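Local coordinates for Dbv8 protein (Nonomuraea, PDB 4MFZ) that probably transfers a long aliphatic acyl chain from acyl-CoA to an amine of a glycopeptide antibiotic, as a GNAT-type N-acyltransferase, at residues His100-His105 with Leu188-Val193; Lys112-Pro117 with Met181-Thr186; Ala141-His146 with Thr155-Leu160. All blocks are in the same frame, centred on the assembly; numbering follows the deposited sequence.

In the fold
All three contacts lie essentially in the N-acyltransferase N-terminal domain, contact 1 at its junction with the GNAT-like domain. Along the chain contact 3 nests inside contact 2, and contact 2 inside contact 1. Contacts 1 and 2 share helix 182-192, centres about 10 Å apart, and touch at Leu102 CD2 and Thr186 CG2 (3.5 Å). Contact 3, centred about 11 Å from contact 1 and about 17 Å from contact 2, touches only contact 1, Leu142 CD2 to Val189 O at 3.5 Å. His105 of contact 1 binds the sodium ion, about 6 Å from the Val113 side chain of contact 2. Contact 2 does not reach the decanoyl-CoA: the Trp183 side chain stays about 9 Å away.

Contact 1: His100-His105 with Leu188-Val193; sequences HELVRH and LVRGLV. With NA (sodium ion), chain C.
Leu102 meets Val189 and Arg190 near the C-terminal end of helix 89-104. Its CD1 packs on Val189 CG1 at 3.6 Å, and the two side chains cross at about a right angle. The other branch, CD2, lies 4.0 Å from Arg190 CG. The backbone takes part as well, because Leu102 O is 3.8 Å from the same Arg190 CG. The aliphatic part of the arginine therefore lies across Leu102, and its polar end reaches on to His105. Val134 of helix 130-148 also touches Leu102.

At His105 the first helix has ended, and the backbone carbonyl meets the guanidinium group of Arg190. NH2 of Arg190 gives His105 O a hydrogen bond of 2.9 Å, with an N-H...O angle of 149°. The donor is tilted from the carbonyl plane, and the oxygen lies somewhat out of the guanidinium plane. NE of Arg190 adds a weak bond of 3.4 Å to His105 O. The arginine chain bends at chi3 (70°), which turns this edge of the group to the carbonyl. Asp108 O also accepts a weak bond from NH2.

The imidazole of His105 serves a different partner. Its NE2 binds a sodium ion at 2.2 Å, and four waters complete the modelled ligands of the metal. The CG of Arg104 packs against one face of this ring.

In segment 188-193 the chain turns at Gly191, which has positive phi. Its N bonds to Leu188 O at 3.0 Å, and Leu192 N reaches back to Leu187 O. This is a Schellman motif, which ends helix 182-192 just before strand 193-196.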
loop_
_atom_site.group_PDB
_atom_site.type_symbol
_atom_site.label_atom_id
_atom_site.label_comp_id
_atom_site.label_asym_id
_atom_site.label_seq_id
_atom_site.Cartn_x
_atom_site.Cartn_y
_atom_site.Cartn_z
ATOM N N HIS A 100 -11.974 -10.372 -10.001
ATOM C CA HIS A 100 -11.630 -11.571 -10.732
ATOM C C HIS A 100 -10.169 -11.572 -11.073
ATOM O O HIS A 100 -9.528 -12.598 -10.925
ATOM C CB HIS A 100 -12.498 -11.727 -11.996
ATOM C CG HIS A 100 -12.378 -13.087 -12.648
ATOM N ND1 HIS A 100 -13.089 -13.434 -13.750
ATOM C CD2 HIS A 100 -11.619 -14.213 -12.293
ATOM C CE1 HIS A 100 -12.780 -14.710 -14.092
ATOM N NE2 HIS A 100 -11.884 -15.180 -13.192
ATOM N N GLU A 101 -9.647 -10.419 -11.523
ATOM C CA GLU A 101 -8.241 -10.238 -11.891
ATOM C C GLU A 101 -7.335 -10.596 -10.698
ATOM O O GLU A 101 -6.302 -11.229 -10.894
ATOM C CB GLU A 101 -7.978 -8.790 -12.374
ATOM C CG GLU A 101 -6.530 -8.435 -12.734
ATOM C CD GLU A 101 -6.328 -6.975 -13.241
ATOM O OE1 GLU A 101 -6.915 -5.979 -12.700
ATOM O OE2 GLU A 101 -5.535 -6.806 -14.194
ATOM N N LEU A 102 -7.755 -10.246 -9.477
ATOM C CA LEU A 102 -6.969 -10.511 -8.261
ATOM C C LEU A 102 -6.992 -11.963 -7.805
ATOM O O LEU A 102 -5.975 -12.442 -7.319
ATOM C CB LEU A 102 -7.411 -9.604 -7.073
ATOM C CG LEU A 102 -7.431 -8.109 -7.375
ATOM C CD1 LEU A 102 -7.731 -7.326 -6.100
ATOM C CD2 LEU A 102 -6.118 -7.652 -7.981
ATOM N N VAL A 103 -8.114 -12.669 -7.946
ATOM C CA VAL A 103 -8.118 -14.083 -7.561
ATOM C C VAL A 103 -7.430 -14.982 -8.586
ATOM O O VAL A 103 -6.908 -16.024 -8.235
ATOM C CB VAL A 103 -9.524 -14.635 -7.191
ATOM C CG1 VAL A 103 -10.231 -13.687 -6.233
ATOM C CG2 VAL A 103 -10.368 -14.910 -8.419
ATOM N N ARG A 104 -7.444 -14.565 -9.847
ATOM C CA ARG A 104 -6.825 -15.288 -10.965
ATOM C C ARG A 104 -5.292 -15.492 -10.853
ATOM O O ARG A 104 -4.783 -16.516 -11.302
ATOM C CB ARG A 104 -7.165 -14.540 -12.262
ATOM C CG ARG A 104 -6.611 -15.134 -13.541
ATOM C CD ARG A 104 -7.583 -16.172 -14.073
ATOM N NE ARG A 104 -7.275 -16.494 -15.457
ATOM C CZ ARG A 104 -6.293 -17.307 -15.819
ATOM N NH1 ARG A 104 -5.530 -17.884 -14.891
ATOM N NH2 ARG A 104 -6.075 -17.539 -17.110
ATOM N N HIS A 105 -4.550 -14.522 -10.304
ATOM C CA HIS A 105 -3.128 -14.731 -9.977
ATOM C C HIS A 105 -2.820 -14.535 -8.517
ATOM O O HIS A 105 -1.767 -14.033 -8.147
ATOM C CB HIS A 105 -2.215 -13.874 -10.856
ATOM C CG HIS A 105 -2.451 -14.073 -12.336
ATOM N ND1 HIS A 105 -2.282 -15.267 -12.944
ATOM C CD2 HIS A 105 -2.913 -13.202 -13.307
ATOM C CE1 HIS A 105 -2.597 -15.159 -14.240
ATOM N NE2 HIS A 105 -2.987 -13.893 -14.467
ATOM N N LEU A 188 -1.045 -6.501 -1.653
ATOM C CA LEU A 188 -1.289 -7.098 -0.340
ATOM C C LEU A 188 -2.461 -8.079 -0.392
ATOM O O LEU A 188 -2.373 -9.199 0.112
ATOM C CB LEU A 188 -1.573 -6.001 0.679
ATOM C CG LEU A 188 -1.775 -6.487 2.132
ATOM C CD1 LEU A 188 -1.267 -5.416 3.113
ATOM C CD2 LEU A 188 -3.234 -6.802 2.363
ATOM N N VAL A 189 -3.548 -7.672 -1.037
ATOM C CA VAL A 189 -4.724 -8.528 -1.109
ATOM C C VAL A 189 -4.586 -9.693 -2.116
ATOM O O VAL A 189 -5.399 -10.623 -2.094
ATOM C CB VAL A 189 -6.051 -7.718 -1.307
ATOM C CG1 VAL A 189 -6.425 -7.609 -2.770
ATOM C CG2 VAL A 189 -7.189 -8.404 -0.563
ATOM N N ARG A 190 -3.551 -9.639 -2.957
ATOM C CA ARG A 190 -3.121 -10.784 -3.745
ATOM C C ARG A 190 -2.145 -11.700 -3.005
ATOM O O ARG A 190 -1.507 -12.528 -3.643
ATOM C CB ARG A 190 -2.448 -10.345 -5.040
ATOM C CG ARG A 190 -3.373 -9.974 -6.182
ATOM C CD ARG A 190 -2.536 -9.498 -7.378
ATOM N NE ARG A 190 -1.810 -10.612 -7.959
ATOM C CZ ARG A 190 -0.504 -10.658 -8.209
ATOM N NH1 ARG A 190 0.271 -9.617 -8.001
ATOM N NH2 ARG A 190 0.011 -11.784 -8.698
ATOM N N GLY A 191 -2.019 -11.553 -1.679
ATOM C CA GLY A 191 -1.242 -12.510 -0.869
ATOM C C GLY A 191 0.261 -12.366 -0.991
ATOM O O GLY A 191 0.993 -13.300 -0.710
ATOM N N LEU A 192 0.722 -11.185 -1.375
ATOM C CA LEU A 192 2.146 -10.919 -1.651
ATOM C C LEU A 192 2.822 -9.931 -0.680
ATOM O O LEU A 192 3.988 -9.540 -0.892
ATOM C CB LEU A 192 2.295 -10.348 -3.081
ATOM C CG LEU A 192 2.728 -11.302 -4.209
ATOM C CD1 LEU A 192 2.310 -12.728 -3.941
ATOM C CD2 LEU A 192 2.282 -10.883 -5.619
ATOM N N VAL A 193 2.086 -9.480 0.330
ATOM C CA VAL A 193 2.673 -8.580 1.353
ATOM C C VAL A 193 2.296 -9.140 2.715
ATOM O O VAL A 193 1.129 -9.486 2.942
ATOM C CB VAL A 193 2.171 -7.103 1.229
ATOM C CG1 VAL A 193 2.819 -6.191 2.280
ATOM C CG2 VAL A 193 2.434 -6.531 -0.182
HETATM NA NA NA C . -3.494 -12.956 -16.409
HETATM O O HOH W 1 -3.919 -13.657 -18.851
HETATM O O HOH W 2 -2.968 -10.931 -15.577
HETATM O O HOH W 3 -5.567 -12.233 -16.211
HETATM O O HOH W 4 -1.533 -12.222 -17.275
#

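Contact 2: Lys112-Pro117 with Met181-Thr186; sequences KVRGGP and MPWWLT
Pro182 O is gripped by two donors of Thr186, the residue that faces Gly115 across the contact. Thr186 OG1 donates at 3.0 Å, from above the carbonyl plane. Thr186 N bonds to Pro182 O at 2.9 Å from the opposite face. The hydroxyl is thus folded back on its own helix, beside the backbone N (chi1 -61°). That torsion leaves the methyl CG2 to meet the loop, 3.9 Å from Gly115 N. Gly115 has no side chain, and its CA comes within 3.9 Å of Thr186 OG1.

A water joins the two backbones nearby. It donates to Trp183 O at 2.7 Å and to Val113 O at 3.1 Å. The contact sets an irregular loop, which follows helix 89-104, against the first turn of helix 182-192. Met181 is the N-cap of that helix, and its O accepts from Trp184 N. The helix then leads into strand 193-196, at the edge of the sheet of the GNAT fold.

Farther out, Arg114 bends at chi2 (73°) and brings its guanidinium group back over Trp183. The CB of Trp183 sits over the centre of one face of that group, 3.7 Å from Arg114 CZ. The guanidinium and indole planes are only 6° apart, yet it is the CB, not the indole, that sits over the guanidinium centre. Val113, in the loop, packs on Leu102 and Glu101 of helix 89-104, and Pro182 touches Thr118.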
loop_
_atom_site.group_PDB
_atom_site.type_symbol
_atom_site.label_atom_id
_atom_site.label_comp_id
_atom_site.label_asym_id
_atom_site.label_seq_id
_atom_site.Cartn_x
_atom_site.Cartn_y
_atom_site.Cartn_z
ATOM N N LYS A 112 3.032 -9.773 -12.911
ATOM C CA LYS A 112 2.734 -8.411 -12.495
ATOM C C LYS A 112 1.245 -8.188 -12.628
ATOM O O LYS A 112 0.669 -8.468 -13.675
ATOM C CB LYS A 112 3.501 -7.393 -13.322
ATOM C CG LYS A 112 4.959 -7.276 -12.931
ATOM C CD LYS A 112 5.623 -6.117 -13.665
ATOM C CE LYS A 112 6.872 -5.645 -12.931
ATOM N NZ LYS A 112 7.456 -4.439 -13.587
ATOM N N VAL A 113 0.609 -7.737 -11.549
ATOM C CA VAL A 113 -0.807 -7.357 -11.622
ATOM C C VAL A 113 -0.957 -5.919 -11.144
ATOM O O VAL A 113 -0.914 -5.625 -9.942
ATOM C CB VAL A 113 -1.739 -8.322 -10.843
ATOM C CG1 VAL A 113 -3.169 -7.819 -10.858
ATOM C CG2 VAL A 113 -1.677 -9.722 -11.417
ATOM N N ARG A 114 -1.093 -5.015 -12.095
ATOM C CA ARG A 114 -1.534 -3.671 -11.782
ATOM C C ARG A 114 -3.046 -3.758 -11.557
ATOM O O ARG A 114 -3.798 -4.263 -12.423
ATOM C CB ARG A 114 -1.226 -2.697 -12.933
ATOM C CG ARG A 114 -1.218 -1.218 -12.530
ATOM C CD ARG A 114 0.020 -0.863 -11.719
ATOM N NE ARG A 114 -0.081 0.462 -11.112
ATOM C CZ ARG A 114 0.863 1.032 -10.357
ATOM N NH1 ARG A 114 2.003 0.388 -10.096
ATOM N NH2 ARG A 114 0.668 2.253 -9.853
ATOM N N GLY A 115 -3.485 -3.288 -10.394
ATOM C CA GLY A 115 -4.923 -3.138 -10.145
ATOM C C GLY A 115 -5.387 -1.981 -11.009
ATOM O O GLY A 115 -4.670 -1.531 -11.917
ATOM N N GLY A 116 -6.564 -1.455 -10.747
ATOM C CA GLY A 116 -6.939 -0.268 -11.507
ATOM C C GLY A 116 -6.247 0.990 -11.022
ATOM O O GLY A 116 -5.519 0.955 -10.011
ATOM N N PRO A 117 -6.489 2.120 -11.719
ATOM C CA PRO A 117 -6.085 3.415 -11.212
ATOM C C PRO A 117 -7.078 3.890 -10.139
ATOM O O PRO A 117 -8.099 3.232 -9.896
ATOM C CB PRO A 117 -6.168 4.312 -12.460
ATOM C CG PRO A 117 -7.285 3.721 -13.242
ATOM C CD PRO A 117 -7.233 2.231 -12.990
ATOM N N MET A 181 -2.402 5.091 -2.571
ATOM C CA MET A 181 -1.589 4.025 -3.172
ATOM C C MET A 181 -2.292 2.657 -3.333
ATOM O O MET A 181 -1.933 1.670 -2.688
ATOM C CB MET A 181 -0.234 3.946 -2.445
ATOM C CG MET A 181 0.637 5.166 -2.709
ATOM S SD MET A 181 1.061 5.421 -4.472
ATOM C CE MET A 181 -0.474 5.866 -5.310
ATOM N N PRO A 182 -3.329 2.611 -4.187
ATOM C CA PRO A 182 -4.057 1.357 -4.348
ATOM C C PRO A 182 -3.225 0.198 -4.929
ATOM O O PRO A 182 -3.601 -0.967 -4.725
ATOM C CB PRO A 182 -5.245 1.723 -5.251
ATOM C CG PRO A 182 -4.890 3.026 -5.891
ATOM C CD PRO A 182 -3.929 3.724 -4.959
ATOM N N TRP A 183 -2.113 0.484 -5.617
ATOM C CA TRP A 183 -1.245 -0.605 -6.109
ATOM C C TRP A 183 -0.717 -1.425 -4.948
ATOM O O TRP A 183 -0.478 -2.638 -5.096
ATOM C CB TRP A 183 -0.077 -0.088 -6.969
ATOM C CG TRP A 183 1.031 0.528 -6.131
ATOM C CD1 TRP A 183 1.067 1.818 -5.595
ATOM C CD2 TRP A 183 2.271 -0.125 -5.644
ATOM N NE1 TRP A 183 2.203 2.012 -4.845
ATOM C CE2 TRP A 183 2.971 0.884 -4.827
ATOM C CE3 TRP A 183 2.843 -1.397 -5.789
ATOM C CZ2 TRP A 183 4.210 0.614 -4.209
ATOM C CZ3 TRP A 183 4.083 -1.655 -5.155
ATOM C CH2 TRP A 183 4.749 -0.673 -4.392
ATOM N N TRP A 184 -0.523 -0.782 -3.785
ATOM C CA TRP A 184 -0.039 -1.489 -2.594
ATOM C C TRP A 184 -1.125 -2.370 -1.986
ATOM O O TRP A 184 -0.888 -3.560 -1.725
ATOM C CB TRP A 184 0.545 -0.497 -1.589
ATOM C CG TRP A 184 1.268 -1.091 -0.407
ATOM C CD1 TRP A 184 0.928 -0.967 0.951
ATOM C CD2 TRP A 184 2.501 -1.887 -0.420
ATOM N NE1 TRP A 184 1.841 -1.599 1.742
ATOM C CE2 TRP A 184 2.816 -2.173 0.982
ATOM C CE3 TRP A 184 3.364 -2.345 -1.415
ATOM C CZ2 TRP A 184 3.932 -2.904 1.345
ATOM C CZ3 TRP A 184 4.476 -3.095 -1.038
ATOM C CH2 TRP A 184 4.748 -3.366 0.316
ATOM N N LEU A 185 -2.332 -1.828 -1.787
ATOM C CA LEU A 185 -3.478 -2.650 -1.374
ATOM C C LEU A 185 -3.672 -3.853 -2.302
ATOM O O LEU A 185 -3.904 -4.959 -1.808
ATOM C CB LEU A 185 -4.788 -1.860 -1.313
ATOM C CG LEU A 185 -4.893 -0.657 -0.381
ATOM C CD1 LEU A 185 -6.248 0.042 -0.580
ATOM C CD2 LEU A 185 -4.687 -1.117 1.062
ATOM N N THR A 186 -3.583 -3.624 -3.621
ATOM C CA THR A 186 -3.683 -4.709 -4.628
ATOM C C THR A 186 -2.660 -5.819 -4.410
ATOM O O THR A 186 -3.019 -6.995 -4.312
ATOM C CB THR A 186 -3.621 -4.164 -6.079
ATOM O OG1 THR A 186 -4.713 -3.286 -6.268
ATOM C CG2 THR A 186 -3.760 -5.256 -7.093
HETATM O O HOH W 5 -0.170 -3.800 -7.507
#

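Contact 3: Ala141-His146 with Thr155-Leu160; sequences ALRRFH and TTWETL
His146 ND1 and Thr156 OG1 share a hydrogen bond of 2.7 Å, nearly straight at 162°. The hydroxyl lies at the edge of the imidazole, near its plane, and either atom could be the donor. Beside it, Arg143 NH1 is 3.9 Å from Thr156 CG2. A bend at chi3 (92°) brings one face of the Arg143 guanidinium to the edge of Trp157. Trp157 NE1 lies 3.5 Å from Arg143 NH2, and the two planes stand 74° apart. The side chains of Leu142 and Leu160 slide past each other in opposite directions, CD1 of Leu142 4.0 Å from CD2 of Leu160.

These groups are packed in turn. Leu142 CD1 lies over the centre of one face of the His146 ring, and the Tyr194 ring also meets His146. Leu160 CD1 packs over a face of Trp157, which has a cation-pi partner in Arg67. The two consecutive helices, 130-148 and 153-160, form a helical hairpin of the N-terminal domain.

NE1 and NH2 are both donors and do not bond to each other. Both reach Glu153 OE2, by a hydrogen bond and a salt bridge, so this carboxylate probably offsets the arginine charge and lets the two donors sit close.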
loop_
_atom_site.group_PDB
_atom_site.type_symbol
_atom_site.label_atom_id
_atom_site.label_comp_id
_atom_site.label_asym_id
_atom_site.label_seq_id
_atom_site.Cartn_x
_atom_site.Cartn_y
_atom_site.Cartn_z
ATOM N N ALA A 141 -11.125 -14.992 -0.666
ATOM C CA ALA A 141 -10.048 -15.601 -1.458
ATOM C C ALA A 141 -8.690 -15.400 -0.788
ATOM O O ALA A 141 -7.876 -16.304 -0.716
ATOM C CB ALA A 141 -10.010 -14.978 -2.854
ATOM N N LEU A 142 -8.426 -14.181 -0.337
ATOM C CA LEU A 142 -7.138 -13.892 0.274
ATOM C C LEU A 142 -6.912 -14.825 1.472
ATOM O O LEU A 142 -5.837 -15.419 1.632
ATOM C CB LEU A 142 -7.080 -12.403 0.724
ATOM C CG LEU A 142 -5.805 -11.922 1.410
ATOM C CD1 LEU A 142 -5.827 -12.324 2.880
ATOM C CD2 LEU A 142 -4.581 -12.506 0.736
ATOM N N ARG A 143 -7.926 -14.913 2.314
ATOM C CA ARG A 143 -7.907 -15.743 3.496
ATOM C C ARG A 143 -7.816 -17.210 3.164
ATOM O O ARG A 143 -7.081 -17.927 3.831
ATOM C CB ARG A 143 -9.092 -15.420 4.398
ATOM C CG ARG A 143 -8.772 -14.164 5.213
ATOM C CD ARG A 143 -9.992 -13.408 5.703
ATOM N NE ARG A 143 -10.500 -13.764 7.036
ATOM C CZ ARG A 143 -9.880 -14.491 7.977
ATOM N NH1 ARG A 143 -8.654 -15.008 7.795
ATOM N NH2 ARG A 143 -10.516 -14.711 9.136
ATOM N N ARG A 144 -8.507 -17.660 2.109
ATOM C CA ARG A 144 -8.270 -19.026 1.652
ATOM C C ARG A 144 -6.805 -19.257 1.271
ATOM O O ARG A 144 -6.221 -20.274 1.656
ATOM C CB ARG A 144 -9.211 -19.429 0.520
ATOM C CG ARG A 144 -10.617 -19.732 1.010
ATOM C CD ARG A 144 -11.476 -20.336 -0.097
ATOM N NE ARG A 144 -11.619 -19.482 -1.272
ATOM C CZ ARG A 144 -12.587 -18.590 -1.460
ATOM N NH1 ARG A 144 -13.523 -18.385 -0.536
ATOM N NH2 ARG A 144 -12.602 -17.884 -2.585
ATOM N N PHE A 145 -6.194 -18.323 0.546
ATOM C CA PHE A 145 -4.757 -18.439 0.201
ATOM C C PHE A 145 -3.825 -18.487 1.443
ATOM O O PHE A 145 -2.941 -19.333 1.542
ATOM C CB PHE A 145 -4.304 -17.314 -0.744
ATOM C CG PHE A 145 -2.849 -17.417 -1.136
ATOM C CD1 PHE A 145 -2.390 -18.506 -1.894
ATOM C CD2 PHE A 145 -1.932 -16.451 -0.732
ATOM C CE1 PHE A 145 -1.045 -18.641 -2.230
ATOM C CE2 PHE A 145 -0.587 -16.570 -1.083
ATOM C CZ PHE A 145 -0.138 -17.668 -1.827
ATOM N N HIS A 146 -4.028 -17.558 2.369
ATOM C CA HIS A 146 -3.317 -17.562 3.640
ATOM C C HIS A 146 -3.425 -18.903 4.346
ATOM O O HIS A 146 -2.397 -19.451 4.722
ATOM C CB HIS A 146 -3.791 -16.409 4.525
ATOM C CG HIS A 146 -3.150 -15.061 4.205
ATOM N ND1 HIS A 146 -3.138 -14.041 5.098
ATOM C CD2 HIS A 146 -2.473 -14.594 3.065
ATOM C CE1 HIS A 146 -2.523 -12.972 4.555
ATOM N NE2 HIS A 146 -2.126 -13.301 3.305
ATOM N N THR A 155 -1.140 -12.869 12.011
ATOM C CA THR A 155 -0.394 -12.149 10.989
ATOM C C THR A 155 -1.274 -11.752 9.794
ATOM O O THR A 155 -1.106 -10.674 9.246
ATOM C CB THR A 155 1.004 -12.756 10.664
ATOM O OG1 THR A 155 1.094 -13.213 9.313
ATOM C CG2 THR A 155 1.402 -13.810 11.684
ATOM N N THR A 156 -2.262 -12.577 9.459
ATOM C CA THR A 156 -3.286 -12.183 8.477
ATOM C C THR A 156 -3.974 -10.874 8.942
ATOM O O THR A 156 -4.002 -9.892 8.188
ATOM C CB THR A 156 -4.342 -13.279 8.293
ATOM O OG1 THR A 156 -3.741 -14.432 7.688
ATOM C CG2 THR A 156 -5.505 -12.784 7.446
ATOM N N TRP A 157 -4.511 -10.853 10.169
ATOM C CA TRP A 157 -5.207 -9.634 10.666
ATOM C C TRP A 157 -4.384 -8.387 10.751
ATOM O O TRP A 157 -4.864 -7.319 10.371
ATOM C CB TRP A 157 -6.095 -9.888 11.901
ATOM C CG TRP A 157 -7.336 -10.613 11.420
ATOM C CD1 TRP A 157 -7.615 -11.969 11.512
ATOM C CD2 TRP A 157 -8.466 -10.044 10.645
ATOM N NE1 TRP A 157 -8.812 -12.269 10.893
ATOM C CE2 TRP A 157 -9.368 -11.161 10.352
ATOM C CE3 TRP A 157 -8.800 -8.772 10.194
ATOM C CZ2 TRP A 157 -10.548 -10.991 9.646
ATOM C CZ3 TRP A 157 -9.987 -8.610 9.473
ATOM C CH2 TRP A 157 -10.844 -9.697 9.217
ATOM N N GLU A 158 -3.142 -8.510 11.215
ATOM C CA GLU A 158 -2.200 -7.393 11.257
ATOM C C GLU A 158 -1.808 -6.922 9.845
ATOM O O GLU A 158 -1.585 -5.733 9.604
ATOM C CB GLU A 158 -0.954 -7.796 12.056
ATOM C CG GLU A 158 0.121 -6.720 12.141
ATOM C CD GLU A 158 0.760 -6.630 13.520
ATOM O OE1 GLU A 158 0.031 -6.842 14.520
ATOM O OE2 GLU A 158 1.989 -6.368 13.608
ATOM N N THR A 159 -1.682 -7.861 8.919
ATOM C CA THR A 159 -1.400 -7.502 7.529
ATOM C C THR A 159 -2.564 -6.720 6.908
ATOM O O THR A 159 -2.359 -5.690 6.271
ATOM C CB THR A 159 -1.130 -8.771 6.732
ATOM O OG1 THR A 159 0.045 -9.387 7.263
ATOM C CG2 THR A 159 -0.931 -8.483 5.245
ATOM N N LEU A 160 -3.783 -7.200 7.138
ATOM C CA LEU A 160 -4.969 -6.640 6.528
ATOM C C LEU A 160 -5.243 -5.197 6.960
ATOM O O LEU A 160 -5.864 -4.444 6.188
ATOM C CB LEU A 160 -6.191 -7.537 6.805
ATOM C CG LEU A 160 -6.235 -8.871 6.051
ATOM C CD1 LEU A 160 -7.484 -9.606 6.468
ATOM C CD2 LEU A 160 -6.193 -8.730 4.510
#